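Local coordinates for 11R-lipoxygenase (Gersemia fruticosa, PDB 3VF1), which probably catalyses the insertion of molecular oxygen into polyunsaturated fatty acids at a non-heme iron centre, with calcium regulating its activity, at residues L189-D192 and V193-T196; T633-Y636 and P637-F641. All coordinates share one frame; numbering follows the deposited sequence.

Contact 1 (L189-D192 and V193-T196); sequences LPKD and VQFT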
loop_
_atom_site.group_PDB
_atom_site.type_symbol
_atom_site.label_atom_id
_atom_site.label_comp_id
_atom_site.label_asym_id
_atom_site.label_seq_id
_atom_site.Cartn_x
_atom_site.Cartn_y
_atom_site.Cartn_z
ATOM N N LEU A 189 14.572 14.119 0.048
ATOM C CA LEU A 189 14.953 12.731 0.282
ATOM C C LEU A 189 16.172 12.366 -0.553
ATOM O O LEU A 189 16.429 12.987 -1.584
ATOM C CB LEU A 189 13.801 11.789 -0.079
ATOM C CG LEU A 189 12.617 11.708 0.882
ATOM C CD1 LEU A 189 11.480 10.928 0.239
ATOM C CD2 LEU A 189 13.028 11.062 2.193
ATOM N N PRO A 190 16.934 11.354 -0.109
ATOM C CA PRO A 190 18.023 10.816 -0.928
ATOM C C PRO A 190 17.514 10.399 -2.303
ATOM O O PRO A 190 16.423 9.837 -2.406
ATOM C CB PRO A 190 18.487 9.596 -0.132
ATOM C CG PRO A 190 18.142 9.922 1.278
ATOM C CD PRO A 190 16.867 10.711 1.215
ATOM N N LYS A 191 18.293 10.671 -3.343
ATOM C CA LYS A 191 17.854 10.424 -4.713
ATOM C C LYS A 191 17.411 8.975 -4.916
ATOM O O LYS A 191 16.528 8.696 -5.726
ATOM C CB LYS A 191 18.974 10.765 -5.698
ATOM C CG LYS A 191 18.484 11.281 -7.041
ATOM C CD LYS A 191 19.646 11.630 -7.958
ATOM C CE LYS A 191 19.232 12.613 -9.048
ATOM N NZ LYS A 191 18.152 12.086 -9.928
ATOM N N ASP A 192 18.022 8.056 -4.176
ATOM C CA ASP A 192 17.752 6.630 -4.345
ATOM C C ASP A 192 16.323 6.231 -3.975
ATOM O O ASP A 192 15.837 5.189 -4.416
ATOM C CB ASP A 192 18.744 5.799 -3.527
ATOM C CG ASP A 192 20.113 5.717 -4.178
ATOM O OD1 ASP A 192 20.180 5.661 -5.424
ATOM O OD2 ASP A 192 21.121 5.708 -3.440
ATOM N N VAL A 193 15.654 7.049 -3.167
ATOM C CA VAL A 193 14.295 6.736 -2.734
ATOM C C VAL A 193 13.291 7.811 -3.152
ATOM O O VAL A 193 12.208 7.916 -2.577
ATOM C CB VAL A 193 14.216 6.543 -1.207
ATOM C CG1 VAL A 193 15.131 5.411 -0.770
ATOM C CG2 VAL A 193 14.565 7.836 -0.481
ATOM N N GLN A 194 13.649 8.604 -4.155
ATOM C CA GLN A 194 12.749 9.629 -4.668
ATOM C C GLN A 194 11.789 9.037 -5.690
ATOM O O GLN A 194 11.912 7.873 -6.068
ATOM C CB GLN A 194 13.541 10.769 -5.309
ATOM C CG GLN A 194 14.250 11.664 -4.313
ATOM C CD GLN A 194 15.002 12.797 -4.981
ATOM O OE1 GLN A 194 15.061 12.882 -6.207
ATOM N NE2 GLN A 194 15.583 13.676 -4.173
ATOM N N PHE A 195 10.832 9.847 -6.130
ATOM C CA PHE A 195 9.902 9.434 -7.170
ATOM C C PHE A 195 10.663 9.111 -8.449
ATOM O O PHE A 195 11.557 9.852 -8.852
ATOM C CB PHE A 195 8.880 10.542 -7.442
ATOM C CG PHE A 195 7.856 10.710 -6.354
ATOM C CD1 PHE A 195 7.221 9.610 -5.799
ATOM C CD2 PHE A 195 7.529 11.972 -5.887
ATOM C CE1 PHE A 195 6.279 9.767 -4.801
ATOM C CE2 PHE A 195 6.589 12.134 -4.888
ATOM C CZ PHE A 195 5.964 11.032 -4.344
ATOM N N THR A 196 10.305 8.000 -9.082
ATOM C CA THR A 196 10.927 7.605 -10.339
ATOM C C THR A 196 10.289 8.339 -11.515
ATOM O O THR A 196 10.689 8.159 -12.663
ATOM C CB THR A 196 10.816 6.088 -10.566
ATOM O OG1 THR A 196 9.439 5.696 -10.546
ATOM C CG2 THR A 196 11.573 5.332 -9.483
#
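Gln-194 reaches back along the chain to Leu-189, its side-chain amide spanning the turn from outside the backbone bonds, five residues back. NE2 donates to the carbonyl oxygen O of Leu-189 at 2.8 Å. The donor is tilted 30° from the carbonyl plane. An extended chain makes this reach possible: CG sits beside the backbone N (chi1 -73°), and beyond it CD is fully anti, which carries the amide over Lys-191. There OE1 lies 3.9 Å from CG of Lys-191, the two side chains crossing obliquely.

Within the same span the backbone makes two successive i to i+3 hydrogen bonds, as in a short 3-10 turn. The amide N of Val-193 is 3.0 Å from O of Pro-190, and N of Gln-194 lies 3.3 Å from O of Lys-191. Val-193 supplies the apolar side of the turn. Its CG2, placed between its own backbone N and carbonyl carbon, meets CB of Leu-189 at 4.0 Å and CD of Pro-190 at 4.1 Å. Pro-190 and Val-193 run side by side, and Tyr-165 touches both.

The polar side faces the PLAT domain: OD1 of Asp-192 accepts the backbone N-H of Trp-126, whose ring also receives Lys-191 in a cation-pi contact. Leu-189 and Val-193 instead pack on helix 428-438. With three successive carbonyls held by one side-chain amide and two backbone N-H groups, the turn is fixed in shape, and its charged and aliphatic groups are directed to different domains.

Contact 2 (T633-Y636 and P637-F641); sequences TTIY and PTEKF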
loop_
_atom_site.group_PDB
_atom_site.type_symbol
_atom_site.label_atom_id
_atom_site.label_comp_id
_atom_site.label_asym_id
_atom_site.label_seq_id
_atom_site.Cartn_x
_atom_site.Cartn_y
_atom_site.Cartn_z
ATOM N N THR A 633 -5.123 6.010 -8.347
ATOM C CA THR A 633 -5.083 4.758 -9.101
ATOM C C THR A 633 -4.140 4.845 -10.299
ATOM O O THR A 633 -4.266 4.075 -11.250
ATOM C CB THR A 633 -6.488 4.346 -9.605
ATOM O OG1 THR A 633 -6.977 5.318 -10.539
ATOM C CG2 THR A 633 -7.461 4.213 -8.443
ATOM N N THR A 634 -3.194 5.778 -10.246
ATOM C CA THR A 634 -2.226 5.945 -11.325
ATOM C C THR A 634 -1.247 4.777 -11.374
ATOM O O THR A 634 -0.563 4.486 -10.393
ATOM C CB THR A 634 -1.419 7.248 -11.161
ATOM O OG1 THR A 634 -2.296 8.378 -11.245
ATOM C CG2 THR A 634 -0.355 7.360 -12.245
ATOM N N ILE A 635 -1.187 4.114 -12.525
ATOM C CA ILE A 635 -0.214 3.052 -12.757
ATOM C C ILE A 635 0.672 3.409 -13.944
ATOM O O ILE A 635 0.207 3.468 -15.083
ATOM C CB ILE A 635 -0.899 1.701 -13.034
ATOM C CG1 ILE A 635 -1.562 1.170 -11.762
ATOM C CG2 ILE A 635 0.115 0.691 -13.555
ATOM C CD1 ILE A 635 -2.313 -0.131 -11.958
ATOM N N TYR A 636 1.951 3.646 -13.674
ATOM C CA TYR A 636 2.895 3.997 -14.727
ATOM C C TYR A 636 3.298 2.762 -15.530
ATOM O O TYR A 636 3.282 1.648 -15.009
ATOM C CB TYR A 636 4.128 4.673 -14.129
ATOM C CG TYR A 636 3.821 6.010 -13.495
ATOM C CD1 TYR A 636 3.554 7.124 -14.279
ATOM C CD2 TYR A 636 3.793 6.158 -12.114
ATOM C CE1 TYR A 636 3.270 8.350 -13.709
ATOM C CE2 TYR A 636 3.510 7.381 -11.532
ATOM C CZ TYR A 636 3.249 8.473 -12.336
ATOM O OH TYR A 636 2.964 9.696 -11.770
ATOM N N PRO A 637 3.656 2.958 -16.809
ATOM C CA PRO A 637 4.015 1.842 -17.695
ATOM C C PRO A 637 5.213 1.038 -17.194
ATOM O O PRO A 637 5.408 -0.100 -17.620
ATOM C CB PRO A 637 4.366 2.540 -19.015
ATOM C CG PRO A 637 3.687 3.862 -18.949
ATOM C CD PRO A 637 3.714 4.253 -17.508
ATOM N N THR A 638 6.001 1.625 -16.301
ATOM C CA THR A 638 7.202 0.973 -15.790
ATOM C C THR A 638 6.899 0.071 -14.595
ATOM O O THR A 638 7.719 -0.766 -14.223
ATOM C CB THR A 638 8.251 2.009 -15.348
ATOM O OG1 THR A 638 7.786 2.696 -14.180
ATOM C CG2 THR A 638 8.515 3.015 -16.460
ATOM N N GLU A 639 5.722 0.247 -13.998
ATOM C CA GLU A 639 5.354 -0.484 -12.788
ATOM C C GLU A 639 5.662 -1.973 -12.911
ATOM O O GLU A 639 5.442 -2.580 -13.961
ATOM C CB GLU A 639 3.868 -0.297 -12.475
ATOM C CG GLU A 639 3.586 0.130 -11.045
ATOM C CD GLU A 639 3.985 1.571 -10.778
ATOM O OE1 GLU A 639 3.245 2.484 -11.208
ATOM O OE2 GLU A 639 5.039 1.792 -10.143
ATOM N N LYS A 640 6.170 -2.550 -11.827
ATOM C CA LYS A 640 6.468 -3.976 -11.773
ATOM C C LYS A 640 5.478 -4.668 -10.846
ATOM O O LYS A 640 5.377 -4.327 -9.668
ATOM C CB LYS A 640 7.899 -4.204 -11.281
ATOM C CG LYS A 640 8.963 -3.604 -12.188
ATOM C CD LYS A 640 9.030 -4.330 -13.524
ATOM C CE LYS A 640 9.638 -3.459 -14.611
ATOM N NZ LYS A 640 10.956 -2.883 -14.224
ATOM N N PHE A 641 4.752 -5.641 -11.384
ATOM C CA PHE A 641 3.687 -6.298 -10.639
ATOM C C PHE A 641 4.192 -7.505 -9.856
ATOM O O PHE A 641 5.339 -7.925 -10.012
ATOM C CB PHE A 641 2.547 -6.682 -11.584
ATOM C CG PHE A 641 1.881 -5.497 -12.225
ATOM C CD1 PHE A 641 1.022 -4.694 -11.494
ATOM C CD2 PHE A 641 2.125 -5.177 -13.550
ATOM C CE1 PHE A 641 0.413 -3.598 -12.072
ATOM C CE2 PHE A 641 1.518 -4.081 -14.136
ATOM C CZ PHE A 641 0.662 -3.291 -13.395
#
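Tyr-636 and Glu-639 form a local turn contact at the surface of the lipoxygenase domain, in the loop that leads from helix 619-632 towards helix 653-676. The backbone bond is the classical one, N of Glu-639 lying 3.0 Å from O of Tyr-636. Glu-639 then returns the grip with its side chain: OE1 accepts the N-H of Tyr-636 at 3.0 Å, with an N-H...O angle of 149°. The amide approaches the carboxylate on its anti side, 29° out of the carboxylate plane. A bend at chi2 (72°), with chi1 away from a staggered value, folds the acid back over its own turn to bring OE1 there. The same oxygen lies 3.8 Å from CD2 of Tyr-636, at the ring edge and near its plane.

The motif is a type I beta turn, Tyr-636 to Glu-639, with Pro-637 and Thr-638 at its corners; what is added to it is the carboxylate, so that one residue holds both the N-H and the C=O of the first. With an alanine here instead of Glu-639, the N-H of Tyr-636 would probably be left without its acceptor in the turn.

Ile-635 covers the other part of the contact. Its CG2, anti to the backbone N, touches CB of Glu-639 at 4.0 Å and CZ of Phe-641, also at 4.0 Å, where it meets the phenyl ring obliquely. The ring of Tyr-636 has CG2 of Thr-634 3.8 Å above one face, offset toward the rim, and its OH is hydrogen-bonded to Thr-200. Near the start of the turn, the side chain of Thr-634 comes within about 4 Å of that of Ile-698, a ligand of the iron.

How the contacts relate
From the N terminus, contact 1 comes first, making a short turn within the loop between helices 148-164 and 208-213; contact 2 follows some 440 residues later, rounding the loop between helices 619-632 and 653-676. Each closes only its own short turn, so the two stand in series, neither enclosing nor crossing the other. In space they are neighbours: the centres of contact 1 and contact 2 are about 17 Å apart. The nearest atoms of contact 1 and contact 2 are about 5 Å apart, without touching. Thr-200, just beyond contact 1, bridges them by meeting both Phe-195 and Tyr-636. Contact 1 sits between the PLAT domain and helix 428-438, whereas 637-641 reaches the C-terminal segment through backbone bonding of Lys-640 with Asn-694.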